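Local structure of lipid II:glycine glycyltransferase (Staphylococcus aureus, 6SNR) at residues L189-F192 against A193-K197; L206-D209 against I210-E214. The protein probably catalyses transfer of the first glycine of the pentaglycine bridge from glycyl-tRNA to the lysine side chain of lipid II in staphylococcal peptidoglycan synthesis. All coordinates share one frame; numbering follows the deposited sequence.

Contact 1: L189-F192 against A193-K197; sequences LKTF and AELMK
F192 and M196 both hold CG anti to their backbone N (chi1 -175° and -180°), and, one helical turn apart, their side chains run alongside each other in the same direction. Further bends at chi2 and chi3 of M196 bring its terminal methyl back to the ring: CE lies 3.7 Å from F192 CZ and also touches F192 CE2. The methyl meets the far end of the ring obliquely, and the contact is apolar. At the backbone, M196 N donates to F192 O at 2.9 Å, the i to i+4 bond of an alpha helix. The same spacing recurs from A193 N to L189 O, E194 N to K190 O and L195 N to T191 O, at 2.9 to 3.2 Å, the last the straightest at the hydrogen, 166°. These bonds form the first turns of helix 189-202, which packs on the mixed sheet containing strands 302-312 and 315-323. F192 and M196 both touch Y320 of that sheet, and F192 also meets F213 of helix 210-220 edge-to-face. On another flank, E194 extends back alongside K190, its CG 3.3 Å from K190 O. The charged ends stay apart, with K190 NZ 6.3 Å from E194 OE2, too far for a salt bridge. L195 turns toward the preceding residues, setting its CG 3.5 Å from T191 O.

Contact 2: L206-D209 against I210-E214; sequences LTRD and ISYFE
D209 O accepts a hydrogen bond from Y212 N, with 3.0 Å between the two atoms, but the bond is weak and bent at the hydrogen. D209 is the N-cap of helix 210-220, and its side chain adds a capping bond: S211 N donates to D209 OD2, weakly, at 3.5 Å. The carboxylate reaches that amide because chi1 of 71° places CG between the backbone N and the carbonyl carbon, folding the group over the start of the helix. The amide end of the helix would probably favour the charged form of the carboxylate. OD2 also comes near S211 CB.

R208, in the loop just before the cap, lies across Y212 of the first turn. The two side chains cross at about a right angle, and the CH-pi contact is well centred: R208 CG stands 4.0 Å from the centroid of the Y212 ring, 10° off its normal. R208 CB closes on the ring's inner end, 3.6 Å from Y212 CG. Bends at chi2 and chi3 then turn the guanidinium back toward the ring, where Y212 CD2 lies over one of its faces, offset toward the rim and 3.6 Å from R208 NH1. The two planes are 39° apart, too inclined for a parallel stack. The phenol's polar end is tied elsewhere, Y212 OH being hydrogen-bonded to Y320 OH. F213 is buried and packed edge-to-face with F192 and Y320; its CE2 lies 3.4 Å from R208 O, which meets the ring obliquely.

How the contacts relate
From the N terminus, contact 1 comes first, within the opening turns of helix 189-202. The chain leaves that helix, and contact 2 then forms where the connecting loop enters helix 210-220. Each contact joins directly consecutive segments, so the two stand in series, neither enclosing nor crossing the other. Their centres are nevertheless about 9 Å apart, because the second helix packs back against the start of the first: K190 CG lies 3.3 Å from I210 CD1, and L189 CD1 lies 3.7 Å from E214 CG. The loop touches the first helix too, through T207 and M196. Both contacts reach Y320 of strand 315-323, tying the two helices to the same sheet.

Contact 1: L189-F192 against A193-K197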
loop_
_atom_site.group_PDB
_atom_site.type_symbol
_atom_site.label_atom_id
_atom_site.label_comp_id
_atom_site.label_asym_id
_atom_site.label_seq_id
_atom_site.Cartn_x
_atom_site.Cartn_y
_atom_site.Cartn_z
ATOM N N LEU A 189 -10.487 -12.859 -2.693
ATOM C CA LEU A 189 -10.113 -12.700 -1.298
ATOM C C LEU A 189 -9.972 -14.026 -0.549
ATOM O O LEU A 189 -9.352 -14.062 0.500
ATOM C CB LEU A 189 -11.087 -11.762 -0.528
ATOM C CG LEU A 189 -11.017 -10.302 -1.008
ATOM C CD1 LEU A 189 -12.237 -9.498 -0.530
ATOM C CD2 LEU A 189 -9.718 -9.587 -0.637
ATOM N N LYS A 190 -10.571 -15.109 -1.070
ATOM C CA LYS A 190 -10.447 -16.413 -0.419
ATOM C C LYS A 190 -9.041 -16.950 -0.589
ATOM O O LYS A 190 -8.436 -17.351 0.391
ATOM C CB LYS A 190 -11.470 -17.427 -0.927
ATOM C CG LYS A 190 -12.867 -17.242 -0.343
ATOM C CD LYS A 190 -13.851 -18.300 -0.837
ATOM C CE LYS A 190 -13.366 -19.717 -0.540
ATOM N NZ LYS A 190 -14.430 -20.754 -0.717
ATOM N N THR A 191 -8.501 -16.807 -1.796
ATOM C CA THR A 191 -7.076 -17.059 -2.065
ATOM C C THR A 191 -6.189 -16.156 -1.198
ATOM O O THR A 191 -5.238 -16.601 -0.534
ATOM C CB THR A 191 -6.779 -16.887 -3.576
ATOM O OG1 THR A 191 -7.528 -17.871 -4.328
ATOM C CG2 THR A 191 -5.260 -17.069 -3.862
ATOM N N PHE A 192 -6.495 -14.863 -1.168
ATOM C CA PHE A 192 -5.701 -13.963 -0.337
ATOM C C PHE A 192 -5.649 -14.332 1.141
ATOM O O PHE A 192 -4.617 -14.287 1.801
ATOM C CB PHE A 192 -6.261 -12.541 -0.490
ATOM C CG PHE A 192 -5.446 -11.516 0.220
ATOM C CD1 PHE A 192 -4.181 -11.203 -0.235
ATOM C CD2 PHE A 192 -5.929 -10.891 1.362
ATOM C CE1 PHE A 192 -3.416 -10.262 0.396
ATOM C CE2 PHE A 192 -5.142 -9.964 2.026
ATOM C CZ PHE A 192 -3.894 -9.636 1.549
ATOM N N ALA A 193 -6.805 -14.675 1.707
ATOM C CA ALA A 193 -6.833 -15.006 3.131
ATOM C C ALA A 193 -6.002 -16.245 3.438
ATOM O O ALA A 193 -5.392 -16.337 4.514
ATOM C CB ALA A 193 -8.276 -15.214 3.591
ATOM N N GLU A 194 -5.996 -17.201 2.509
ATOM C CA GLU A 194 -5.181 -18.416 2.633
ATOM C C GLU A 194 -3.695 -18.064 2.650
ATOM O O GLU A 194 -2.923 -18.562 3.472
ATOM C CB GLU A 194 -5.479 -19.386 1.477
ATOM C CG GLU A 194 -6.875 -20.011 1.519
ATOM C CD GLU A 194 -7.117 -21.026 0.405
ATOM O OE1 GLU A 194 -6.318 -21.984 0.302
ATOM O OE2 GLU A 194 -8.109 -20.880 -0.357
ATOM N N LEU A 195 -3.283 -17.194 1.732
ATOM C CA LEU A 195 -1.912 -16.745 1.704
ATOM C C LEU A 195 -1.530 -16.000 2.986
ATOM O O LEU A 195 -0.417 -16.126 3.496
ATOM C CB LEU A 195 -1.682 -15.848 0.468
ATOM C CG LEU A 195 -1.772 -16.519 -0.895
ATOM C CD1 LEU A 195 -1.763 -15.474 -1.998
ATOM C CD2 LEU A 195 -0.608 -17.484 -1.076
ATOM N N MET A 196 -2.467 -15.223 3.519
ATOM C CA MET A 196 -2.206 -14.447 4.705
ATOM C C MET A 196 -2.034 -15.355 5.913
ATOM O O MET A 196 -1.231 -15.050 6.787
ATOM C CB MET A 196 -3.335 -13.437 4.926
ATOM C CG MET A 196 -3.143 -12.566 6.160
ATOM S SD MET A 196 -1.707 -11.488 5.989
ATOM C CE MET A 196 -2.257 -10.332 4.746
ATOM N N LYS A 197 -2.794 -16.453 5.946
ATOM C CA LYS A 197 -2.700 -17.449 7.023
ATOM C C LYS A 197 -1.279 -18.019 7.040
ATOM O O LYS A 197 -0.638 -18.078 8.105
ATOM C CB LYS A 197 -3.751 -18.550 6.807
ATOM C CG LYS A 197 -3.826 -19.625 7.881
ATOM C CD LYS A 197 -5.000 -20.562 7.613
ATOM C CE LYS A 197 -4.942 -21.819 8.470
ATOM N NZ LYS A 197 -5.980 -22.811 8.063
#

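Contact 2: L206-D209 against I210-E214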
loop_
_atom_site.group_PDB
_atom_site.type_symbol
_atom_site.label_atom_id
_atom_site.label_comp_id
_atom_site.label_asym_id
_atom_site.label_seq_id
_atom_site.Cartn_x
_atom_site.Cartn_y
_atom_site.Cartn_z
ATOM N N LEU A 206 -0.419 -12.713 14.197
ATOM C CA LEU A 206 -1.807 -13.158 14.240
ATOM C C LEU A 206 -2.526 -12.645 12.987
ATOM O O LEU A 206 -2.426 -11.468 12.649
ATOM C CB LEU A 206 -2.491 -12.621 15.500
ATOM N N THR A 207 -3.237 -13.528 12.297
ATOM C CA THR A 207 -3.844 -13.189 11.010
ATOM C C THR A 207 -5.339 -12.993 11.115
ATOM O O THR A 207 -6.031 -13.716 11.834
ATOM C CB THR A 207 -3.592 -14.269 9.942
ATOM O OG1 THR A 207 -4.064 -15.539 10.408
ATOM C CG2 THR A 207 -2.114 -14.356 9.618
ATOM N N ARG A 208 -5.832 -12.015 10.367
ATOM C CA ARG A 208 -7.249 -11.736 10.322
ATOM C C ARG A 208 -7.873 -12.597 9.245
ATOM O O ARG A 208 -7.191 -12.989 8.300
ATOM C CB ARG A 208 -7.477 -10.245 10.068
ATOM C CG ARG A 208 -6.870 -9.335 11.135
ATOM C CD ARG A 208 -7.197 -9.803 12.554
ATOM N NE ARG A 208 -8.609 -10.182 12.719
ATOM C CZ ARG A 208 -9.588 -9.355 13.085
ATOM N NH1 ARG A 208 -9.341 -8.080 13.352
ATOM N NH2 ARG A 208 -10.829 -9.815 13.194
ATOM N N ASP A 209 -9.166 -12.894 9.398
ATOM C CA ASP A 209 -9.870 -13.826 8.512
ATOM C C ASP A 209 -10.493 -13.096 7.320
ATOM O O ASP A 209 -10.443 -11.869 7.241
ATOM C CB ASP A 209 -10.955 -14.586 9.285
ATOM C CG ASP A 209 -12.131 -13.703 9.650
ATOM O OD1 ASP A 209 -11.891 -12.620 10.217
ATOM O OD2 ASP A 209 -13.284 -14.075 9.350
ATOM N N ILE A 210 -11.088 -13.863 6.408
ATOM C CA ILE A 210 -11.619 -13.316 5.157
ATOM C C ILE A 210 -12.620 -12.165 5.351
ATOM O O ILE A 210 -12.622 -11.211 4.556
ATOM C CB ILE A 210 -12.232 -14.395 4.238
ATOM C CG1 ILE A 210 -12.600 -13.803 2.884
ATOM C CG2 ILE A 210 -13.452 -15.058 4.869
ATOM C CD1 ILE A 210 -12.963 -14.844 1.856
ATOM N N SER A 211 -13.475 -12.273 6.372
ATOM C CA SER A 211 -14.485 -11.249 6.643
ATOM C C SER A 211 -13.876 -9.874 6.910
ATOM O O SER A 211 -14.465 -8.840 6.558
ATOM C CB SER A 211 -15.346 -11.659 7.854
ATOM O OG SER A 211 -16.098 -12.785 7.490
ATOM N N TYR A 212 -12.708 -9.884 7.546
ATOM C CA TYR A 212 -11.964 -8.673 7.859
ATOM C C TYR A 212 -11.510 -7.960 6.570
ATOM O O TYR A 212 -11.633 -6.740 6.426
ATOM C CB TYR A 212 -10.769 -8.982 8.771
ATOM C CG TYR A 212 -9.874 -7.775 8.993
ATOM C CD1 TYR A 212 -8.814 -7.489 8.116
ATOM C CD2 TYR A 212 -10.087 -6.915 10.055
ATOM C CE1 TYR A 212 -8.014 -6.376 8.305
ATOM C CE2 TYR A 212 -9.297 -5.804 10.247
ATOM C CZ TYR A 212 -8.257 -5.541 9.374
ATOM O OH TYR A 212 -7.464 -4.441 9.593
ATOM N N PHE A 213 -11.021 -8.734 5.608
ATOM C CA PHE A 213 -10.617 -8.164 4.333
ATOM C C PHE A 213 -11.813 -7.785 3.448
ATOM O O PHE A 213 -11.785 -6.795 2.719
ATOM C CB PHE A 213 -9.604 -9.109 3.645
ATOM C CG PHE A 213 -8.368 -9.322 4.455
ATOM C CD1 PHE A 213 -7.496 -8.270 4.685
ATOM C CD2 PHE A 213 -8.070 -10.555 5.001
ATOM C CE1 PHE A 213 -6.375 -8.439 5.465
ATOM C CE2 PHE A 213 -6.939 -10.730 5.773
ATOM C CZ PHE A 213 -6.085 -9.675 6.004
ATOM N N GLU A 214 -12.883 -8.574 3.496
ATOM C CA GLU A 214 -14.074 -8.263 2.764
ATOM C C GLU A 214 -14.670 -6.900 3.212
ATOM O O GLU A 214 -15.125 -6.156 2.388
ATOM C CB GLU A 214 -15.091 -9.406 2.927
ATOM C CG GLU A 214 -14.802 -10.570 1.980
ATOM C CD GLU A 214 -15.665 -11.790 2.248
ATOM O OE1 GLU A 214 -16.202 -11.930 3.372
ATOM O OE2 GLU A 214 -15.756 -12.632 1.335
#